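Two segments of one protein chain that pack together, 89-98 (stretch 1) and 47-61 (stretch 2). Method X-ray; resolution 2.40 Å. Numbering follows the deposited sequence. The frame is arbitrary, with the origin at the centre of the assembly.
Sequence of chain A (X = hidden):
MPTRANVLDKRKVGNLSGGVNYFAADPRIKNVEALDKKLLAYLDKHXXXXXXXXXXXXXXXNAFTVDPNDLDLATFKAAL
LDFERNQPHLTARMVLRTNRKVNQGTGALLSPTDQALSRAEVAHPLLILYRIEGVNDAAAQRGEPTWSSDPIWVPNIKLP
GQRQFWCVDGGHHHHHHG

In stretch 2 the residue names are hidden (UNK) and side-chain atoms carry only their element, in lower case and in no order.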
ATOM      1  N   HIS A  89     -16.747 -10.791 -10.198  1.00 52.11           N
ATOM      2  CA  HIS A  89     -17.370 -10.230  -9.004  1.00 50.59           C
ATOM      3  C   HIS A  89     -16.361  -9.992  -7.889  1.00 46.87           C
ATOM      4  O   HIS A  89     -16.632  -9.242  -6.950  1.00 45.75           O
ATOM      5  CB  HIS A  89     -18.488 -11.142  -8.498  1.00 53.56           C
ATOM      6  CG  HIS A  89     -19.843 -10.790  -9.027  1.00 56.11           C
ATOM      7  ND1 HIS A  89     -20.248 -11.101 -10.308  1.00 57.24           N
ATOM      8  CD2 HIS A  89     -20.888 -10.151  -8.446  1.00 56.25           C
ATOM      9  CE1 HIS A  89     -21.484 -10.668 -10.492  1.00 58.00           C
ATOM     10  NE2 HIS A  89     -21.894 -10.089  -9.378  1.00 57.09           N
ATOM     11  N   LEU A  90     -15.201 -10.633  -7.991  1.00 43.62           N
ATOM     12  CA  LEU A  90     -14.189 -10.529  -6.944  1.00 40.06           C
ATOM     13  C   LEU A  90     -13.699  -9.092  -6.765  1.00 36.63           C
ATOM     14  O   LEU A  90     -13.377  -8.404  -7.735  1.00 35.25           O
ATOM     15  CB  LEU A  90     -13.005 -11.448  -7.241  1.00 41.14           C
ATOM     16  CG  LEU A  90     -11.935 -11.474  -6.148  1.00 41.18           C
ATOM     17  CD1 LEU A  90     -12.542 -11.922  -4.822  1.00 40.23           C
ATOM     18  CD2 LEU A  90     -10.771 -12.371  -6.547  1.00 40.85           C
ATOM     19  N   THR A  91     -13.662  -8.644  -5.514  1.00 33.57           N
ATOM     20  CA  THR A  91     -13.183  -7.307  -5.202  1.00 31.20           C
ATOM     21  C   THR A  91     -11.918  -7.379  -4.350  1.00 29.29           C
ATOM     22  O   THR A  91     -11.640  -8.394  -3.708  1.00 28.48           O
ATOM     23  CB  THR A  91     -14.255  -6.468  -4.460  1.00 37.69           C
ATOM     24  OG1 THR A  91     -14.658  -7.143  -3.261  1.00 37.36           O
ATOM     25  CG2 THR A  91     -15.473  -6.248  -5.342  1.00 38.20           C
ATOM     26  N   ALA A  92     -11.152  -6.297  -4.358  1.00 26.09           N
ATOM     27  CA  ALA A  92      -9.987  -6.192  -3.499  1.00 25.47           C
ATOM     28  C   ALA A  92     -10.381  -5.558  -2.176  1.00 23.95           C
ATOM     29  O   ALA A  92     -11.350  -4.801  -2.100  1.00 23.67           O
ATOM     30  CB  ALA A  92      -8.884  -5.383  -4.175  1.00 24.27           C
ATOM     31  N   ARG A  93      -9.632  -5.891  -1.132  1.00 22.63           N
ATOM     32  CA  ARG A  93      -9.795  -5.257   0.167  1.00 20.47           C
ATOM     33  C   ARG A  93      -8.711  -4.196   0.340  1.00 18.95           C
ATOM     34  O   ARG A  93      -7.540  -4.432   0.034  1.00 18.53           O
ATOM     35  CB  ARG A  93      -9.729  -6.298   1.287  1.00 20.87           C
ATOM     36  CG  ARG A  93     -10.007  -5.758   2.681  1.00 20.53           C
ATOM     37  CD  ARG A  93      -9.998  -6.887   3.693  1.00 20.52           C
ATOM     38  NE  ARG A  93     -10.223  -6.429   5.059  1.00 20.04           N
ATOM     39  CZ  ARG A  93     -10.078  -7.194   6.139  1.00 20.69           C
ATOM     40  NH1 ARG A  93      -9.701  -8.462   6.015  1.00 20.28           N
ATOM     41  NH2 ARG A  93     -10.306  -6.688   7.344  1.00 19.83           N
HETATM   42  N   MSE A  94      -9.108  -3.018   0.806  1.00 17.96           N
HETATM   43  CA  MSE A  94      -8.155  -1.932   0.994  1.00 16.48           C
HETATM   44  C   MSE A  94      -8.235  -1.358   2.404  1.00 14.77           C
HETATM   45  O   MSE A  94      -9.314  -1.001   2.892  1.00 13.21           O
HETATM   46  CB  MSE A  94      -8.370  -0.820  -0.038  1.00 15.09           C
HETATM   47  CG  MSE A  94      -7.309   0.272   0.051  1.00 14.35           C
HETATM   48 SE   MSE A  94      -7.242   1.497  -1.478  1.00 36.63          SE
HETATM   49  CE  MSE A  94      -8.770   2.630  -1.039  1.00  8.59           C
ATOM     50  N   VAL A  95      -7.074  -1.284   3.047  1.00 12.79           N
ATOM     51  CA  VAL A  95      -6.962  -0.757   4.394  1.00 12.24           C
ATOM     52  C   VAL A  95      -6.074   0.486   4.380  1.00 12.20           C
ATOM     53  O   VAL A  95      -4.937   0.444   3.907  1.00 13.20           O
ATOM     54  CB  VAL A  95      -6.397  -1.816   5.370  1.00 12.83           C
ATOM     55  CG1 VAL A  95      -6.195  -1.232   6.758  1.00 10.46           C
ATOM     56  CG2 VAL A  95      -7.321  -3.032   5.421  1.00 12.05           C
ATOM     57  N   LEU A  96      -6.617   1.593   4.876  1.00 12.96           N
ATOM     58  CA  LEU A  96      -5.901   2.861   4.945  1.00 13.43           C
ATOM     59  C   LEU A  96      -5.650   3.226   6.396  1.00 15.42           C
ATOM     60  O   LEU A  96      -6.598   3.380   7.165  1.00 14.87           O
ATOM     61  CB  LEU A  96      -6.694   3.986   4.266  1.00 13.20           C
ATOM     62  CG  LEU A  96      -7.200   3.789   2.837  1.00 13.55           C
ATOM     63  CD1 LEU A  96      -8.001   5.009   2.378  1.00 13.64           C
ATOM     64  CD2 LEU A  96      -6.052   3.513   1.885  1.00 12.42           C
ATOM     65  N   ARG A  97      -4.381   3.357   6.770  1.00 15.62           N
ATOM     66  CA  ARG A  97      -4.013   3.791   8.117  1.00 14.66           C
ATOM     67  C   ARG A  97      -3.277   5.119   8.058  1.00 16.08           C
ATOM     68  O   ARG A  97      -2.382   5.309   7.229  1.00 17.28           O
ATOM     69  CB  ARG A  97      -3.124   2.754   8.811  1.00 15.02           C
ATOM     70  CG  ARG A  97      -3.661   1.345   8.809  1.00 15.46           C
ATOM     71  CD  ARG A  97      -4.835   1.180   9.744  1.00 13.58           C
ATOM     72  NE  ARG A  97      -5.178  -0.230   9.860  1.00 14.34           N
ATOM     73  CZ  ARG A  97      -6.389  -0.685  10.149  1.00 15.95           C
ATOM     74  NH1 ARG A  97      -7.387   0.166  10.347  1.00 20.29           N
ATOM     75  NH2 ARG A  97      -6.604  -1.989  10.224  1.00 13.21           N
ATOM     76  N   THR A  98      -3.636   6.032   8.948  1.00 14.16           N
ATOM     77  CA  THR A  98      -2.935   7.303   9.022  1.00 13.44           C
ATOM     78  C   THR A  98      -2.230   7.452  10.369  1.00 14.22           C
ATOM     79  O   THR A  98      -2.370   6.596  11.251  1.00 13.26           O
ATOM     80  CB  THR A  98      -3.898   8.473   8.783  1.00 12.99           C
ATOM     81  OG1 THR A  98      -4.915   8.469   9.790  1.00 13.86           O
ATOM     82  CG2 THR A  98      -4.542   8.344   7.405  1.00 11.43           C
ATOM     83  N   UNK A  47     -14.294   4.829   4.422  1.00 14.74           N
ATOM     84  CA  UNK A  47     -13.746   4.205   5.612  1.00 14.16           C
ATOM     85  C   UNK A  47     -12.342   3.658   5.447  1.00 16.58           C
ATOM     86  O   UNK A  47     -11.821   3.553   4.340  1.00 17.16           O
ATOM     87  N   UNK A  48     -11.730   3.298   6.567  1.00 20.53           N
ATOM     88  CA  UNK A  48     -10.362   2.801   6.569  1.00 24.90           C
ATOM     89  C   UNK A  48     -10.254   1.335   6.129  1.00 22.51           C
ATOM     90  O   UNK A  48      -9.187   0.884   5.725  1.00 22.16           O
ATOM     91  c   UNK A  48     -10.458   2.225   9.062  1.00 36.82           C
ATOM     92  c   UNK A  48      -9.744   2.978   7.960  1.00 29.90           C
ATOM     93  o   UNK A  48      -8.705   3.037  10.471  1.00 47.28           O
ATOM     94  c   UNK A  48      -9.772   2.381  10.411  1.00 43.97           C
ATOM     95  o   UNK A  48     -10.305   1.847  11.408  1.00 45.55           O
ATOM     96  N   UNK A  49     -11.356   0.597   6.207  1.00 21.58           N
ATOM     97  CA  UNK A  49     -11.363  -0.818   5.844  1.00 20.04           C
ATOM     98  C   UNK A  49     -12.563  -1.089   4.951  1.00 18.97           C
ATOM     99  O   UNK A  49     -13.698  -1.106   5.412  1.00 20.46           O
ATOM    100  o   UNK A  49     -11.178  -3.589   5.620  1.00 20.44           O
ATOM    101  c   UNK A  49     -11.129  -3.175   6.798  1.00 20.82           C
ATOM    102  o   UNK A  49     -10.866  -3.928   7.760  1.00 22.27           O
ATOM    103  c   UNK A  49     -11.404  -1.705   7.096  1.00 18.86           C
ATOM    104  N   UNK A  50     -12.309  -1.301   3.667  1.00 19.05           N
ATOM    105  CA  UNK A  50     -13.387  -1.409   2.697  1.00 19.07           C
ATOM    106  C   UNK A  50     -13.059  -2.412   1.613  1.00 20.33           C
ATOM    107  O   UNK A  50     -11.943  -2.922   1.546  1.00 20.05           O
ATOM    108  c   UNK A  50     -13.669  -0.049   2.062  1.00 16.84           C
ATOM    109  o   UNK A  50     -12.605   0.359   1.222  1.00 13.99           O
ATOM    110  N   UNK A  51     -14.034  -2.700   0.763  1.00 23.09           N
ATOM    111  CA  UNK A  51     -13.733  -3.405  -0.473  1.00 24.70           C
ATOM    112  C   UNK A  51     -13.800  -2.396  -1.602  1.00 23.47           C
ATOM    113  O   UNK A  51     -14.482  -1.380  -1.497  1.00 23.42           O
ATOM    114  c   UNK A  51     -14.617  -5.580   0.404  1.00 26.90           C
ATOM    115  o   UNK A  51     -16.028  -4.091  -0.873  1.00 27.55           O
ATOM    116  c   UNK A  51     -14.688  -4.577  -0.737  1.00 26.29           C
ATOM    117  N   UNK A  52     -13.068  -2.668  -2.673  1.00 25.00           N
ATOM    118  CA  UNK A  52     -12.948  -1.721  -3.770  1.00 24.22           C
ATOM    119  C   UNK A  52     -12.690  -2.477  -5.073  1.00 24.36           C
ATOM    120  O   UNK A  52     -12.021  -3.511  -5.077  1.00 25.76           O
ATOM    121  c   UNK A  52     -10.723   1.448  -4.305  1.00 23.57           C
ATOM    122  c   UNK A  52     -11.780   0.392  -4.555  1.00 22.95           C
ATOM    123  c   UNK A  52     -10.486  -1.406  -3.341  1.00 21.46           C
ATOM    124  c   UNK A  52     -11.824  -0.701  -3.486  1.00 22.08           C
ATOM    125  N   UNK A  53     -13.251  -1.976  -6.171  1.00 23.57           N
ATOM    126  CA  UNK A  53     -13.126  -2.620  -7.468  1.00 24.06           C
ATOM    127  C   UNK A  53     -11.708  -2.625  -8.012  1.00 25.94           C
ATOM    128  O   UNK A  53     -10.930  -1.707  -7.753  1.00 26.22           O
ATOM    129  N   UNK A  54     -11.386  -3.660  -8.784  1.00 27.57           N
ATOM    130  CA  UNK A  54     -10.038  -3.880  -9.313  1.00 29.10           C
ATOM    131  C   UNK A  54      -9.459  -2.692 -10.059  1.00 31.14           C
ATOM    132  O   UNK A  54      -8.315  -2.308  -9.830  1.00 31.94           O
ATOM    133 se   UNK A  54      -9.101  -6.709  -8.068  1.00 69.40          SE
ATOM    134  c   UNK A  54     -10.333  -6.398  -9.545  1.00 37.17           C
ATOM    135  c   UNK A  54      -9.708  -8.486  -7.552  1.00 44.25           C
ATOM    136  c   UNK A  54     -10.035  -5.092 -10.246  1.00 32.90           C
ATOM    137  N   UNK A  55     -10.245  -2.116 -10.959  1.00 31.70           N
ATOM    138  CA  UNK A  55      -9.793  -0.982 -11.747  1.00 31.11           C
ATOM    139  C   UNK A  55      -9.421   0.218 -10.871  1.00 29.24           C
ATOM    140  O   UNK A  55      -8.512   0.988 -11.203  1.00 27.90           O
ATOM    141  n   UNK A  55     -11.687   3.952 -16.720  1.00 50.02           N
ATOM    142  n   UNK A  55     -11.269   2.239 -15.250  1.00 45.44           N
ATOM    143  c   UNK A  55     -11.602   1.011 -14.536  1.00 42.67           C
ATOM    144  c   UNK A  55     -10.481   0.598 -13.608  1.00 38.98           C
ATOM    145  c   UNK A  55     -12.074   2.835 -16.120  1.00 48.24           C
ATOM    146  n   UNK A  55     -13.265   2.315 -16.390  1.00 49.39           N
ATOM    147  c   UNK A  55     -10.865  -0.586 -12.759  1.00 34.50           C
ATOM    148  N   UNK A  56     -10.116   0.373  -9.748  1.00 27.40           N
ATOM    149  CA  UNK A  56      -9.867   1.507  -8.864  1.00 26.08           C
ATOM    150  C   UNK A  56      -8.571   1.301  -8.091  1.00 25.70           C
ATOM    151  O   UNK A  56      -7.809   2.243  -7.875  1.00 26.78           O
ATOM    152  c   UNK A  56     -11.033   1.710  -7.913  1.00 25.36           C
ATOM    153  N   UNK A  57      -8.337   0.061  -7.675  1.00 24.34           N
ATOM    154  CA  UNK A  57      -7.067  -0.346  -7.089  1.00 25.99           C
ATOM    155  C   UNK A  57      -5.902  -0.052  -8.029  1.00 27.34           C
ATOM    156  O   UNK A  57      -4.905   0.554  -7.622  1.00 26.83           O
ATOM    157  c   UNK A  57      -7.792  -2.107  -5.439  1.00 27.76           C
ATOM    158  c   UNK A  57      -7.004  -1.687  -4.217  1.00 27.52           C
ATOM    159  c   UNK A  57      -5.646  -2.369  -6.628  1.00 28.24           C
ATOM    160  c   UNK A  57      -7.063  -1.851  -6.751  1.00 27.45           C
ATOM    161  N   UNK A  58      -6.031  -0.495  -9.281  1.00 27.78           N
ATOM    162  CA  UNK A  58      -4.979  -0.309 -10.277  1.00 28.01           C
ATOM    163  C   UNK A  58      -4.606   1.162 -10.397  1.00 26.76           C
ATOM    164  O   UNK A  58      -3.430   1.524 -10.397  1.00 25.65           O
ATOM    165  c   UNK A  58      -5.781  -2.286 -11.636  1.00 30.08           C
ATOM    166  c   UNK A  58      -5.403  -0.809 -11.670  1.00 29.44           C
ATOM    167  c   UNK A  58      -4.671  -3.181 -11.204  1.00 32.21           C
ATOM    168  c   UNK A  58      -4.296  -0.562 -12.677  1.00 30.40           C
ATOM    169  N   UNK A  59      -5.634   1.996 -10.500  1.00 26.07           N
ATOM    170  CA  UNK A  59      -5.476   3.435 -10.667  1.00 26.03           C
ATOM    171  C   UNK A  59      -4.667   4.036  -9.527  1.00 25.42           C
ATOM    172  O   UNK A  59      -3.823   4.906  -9.742  1.00 27.19           O
ATOM    173  o   UNK A  59      -7.600   3.572 -11.837  1.00 26.98           O
ATOM    174  c   UNK A  59      -6.851   4.130 -10.749  1.00 26.11           C
ATOM    175  c   UNK A  59      -6.694   5.630 -10.954  1.00 25.47           C
ATOM    176  N   UNK A  60      -4.938   3.563  -8.315  1.00 22.79           N
ATOM    177  CA  UNK A  60      -4.225   4.011  -7.125  1.00 21.77           C
ATOM    178  C   UNK A  60      -2.776   3.536  -7.158  1.00 22.28           C
ATOM    179  O   UNK A  60      -1.853   4.301  -6.872  1.00 23.82           O
ATOM    180  c   UNK A  60      -7.132   3.637  -4.589  1.00 17.73           C
ATOM    181  c   UNK A  60      -4.919   3.504  -5.845  1.00 19.90           C
ATOM    182  c   UNK A  60      -4.007   3.641  -4.637  1.00 18.00           C
ATOM    183  c   UNK A  60      -6.240   4.251  -5.637  1.00 18.63           C
ATOM    184  N   UNK A  61      -2.582   2.276  -7.536  1.00 21.65           N
ATOM    185  CA  UNK A  61      -1.244   1.708  -7.638  1.00 23.66           C
ATOM    186  C   UNK A  61      -0.397   2.437  -8.682  1.00 26.49           C
ATOM    187  O   UNK A  61       0.807   2.616  -8.492  1.00 28.35           O
ATOM    188  c   UNK A  61      -0.996  -0.621  -5.603  1.00 21.15           C
ATOM    189  c   UNK A  61      -1.875  -0.689  -6.844  1.00 23.86           C
ATOM    190  c   UNK A  61      -1.327   0.210  -7.963  1.00 24.30           C
ATOM    191  c   UNK A  61      -2.021  -2.132  -7.311  1.00 22.82           C
TER
HETATM  192  O   HOH W   1     -10.636   1.573   2.693  1.00 14.01           O
HETATM  193  O   HOH W   2      -9.931  -2.695  10.452  1.00 43.19           O
HETATM  194  O   HOH W   3     -13.329  -5.440  -8.962  1.00 40.84           O

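Position 47 has no side-chain atoms, and its positive phi (101°) would jam a CB against the preceding carbonyl: Gly47. Position 48 carries three carbons, the third bearing two oxygens; one of these lies 3.2 Å from Arg97 NH1, near the guanidinium plane. A three-carbon carboxylate is Glu48, salt-bridged through OE1. Position 49 is one carbon shorter, two carbons ending in two oxygens. These lie 3.0 Å from Arg93 NE and 2.8 Å from Arg93 NH2, with N-H...O angles of 175° and 171°, a two-pronged salt bridge: Asp49.

Position 50 has one carbon and one oxygen, hence Ser50. Its OG is hydrogen-bonded to water 1 (OG to water O 2.7 Å), and the water donates to Met94 O (2.9 Å from the water O). Position 51 has one carbon carrying an oxygen and a carbon; the first carbon lies 3.6 Å from Thr91 OG1. The arrangement fits threonine, Thr51.

Position 52 has four carbons forked at the first, one arm two carbons long; its short arm lies 4.0 Å from Met94 CB. This is Ile52. Position 53 has no side-chain atoms and is Gly53, here because the model has none rather than for want of space, since a CB would fit. It occupies the N-cap position.

Position 54 is an unbranched chain of two carbons, selenium and a carbon. The selenium lies 4.1 Å from Ala92 CB and the last carbon 4.0 Å from Leu90 CG, identifying selenomethionine, Met54. Position 55 has three carbons, a nitrogen and a carbon with two more nitrogens, reaching nothing on stretch 1: Arg55. Position 56 has a single carbon, Ala56.

Position 57 forks at its first carbon with one two-carbon arm, which approaches Ala92 CB at 3.7 Å and Met94 SE at 4.2 Å: Ile57. Position 58 has the same branching but stays out of reach, Ile58. Position 59, one carbon with an oxygen and a carbon, is Thr59; its OG1 donates to Arg55 O at 2.8 Å. Position 60 forks like 57, and its long arm ends 3.8 Å from Met94 SE: Ile60. Position 61 forks at the second carbon, Leu61, and its side chain makes no contact with stretch 1.

The strands pair antiparallel. Met94 N to Ser50 O (2.9 Å) and Ser50 N to Met94 O (3.1 Å) form one reciprocal pair of hydrogen bonds; Ala92 and Ile52 form another. Arg93 and Asp49 share one sheet face, where their charges meet. From the other, Ala92 and Met94 meet Ile52 and the helix residues Ile57 and, for Met94, Ile60.

Stretch 2 (47-61) GEDSTIGMRAIITIL
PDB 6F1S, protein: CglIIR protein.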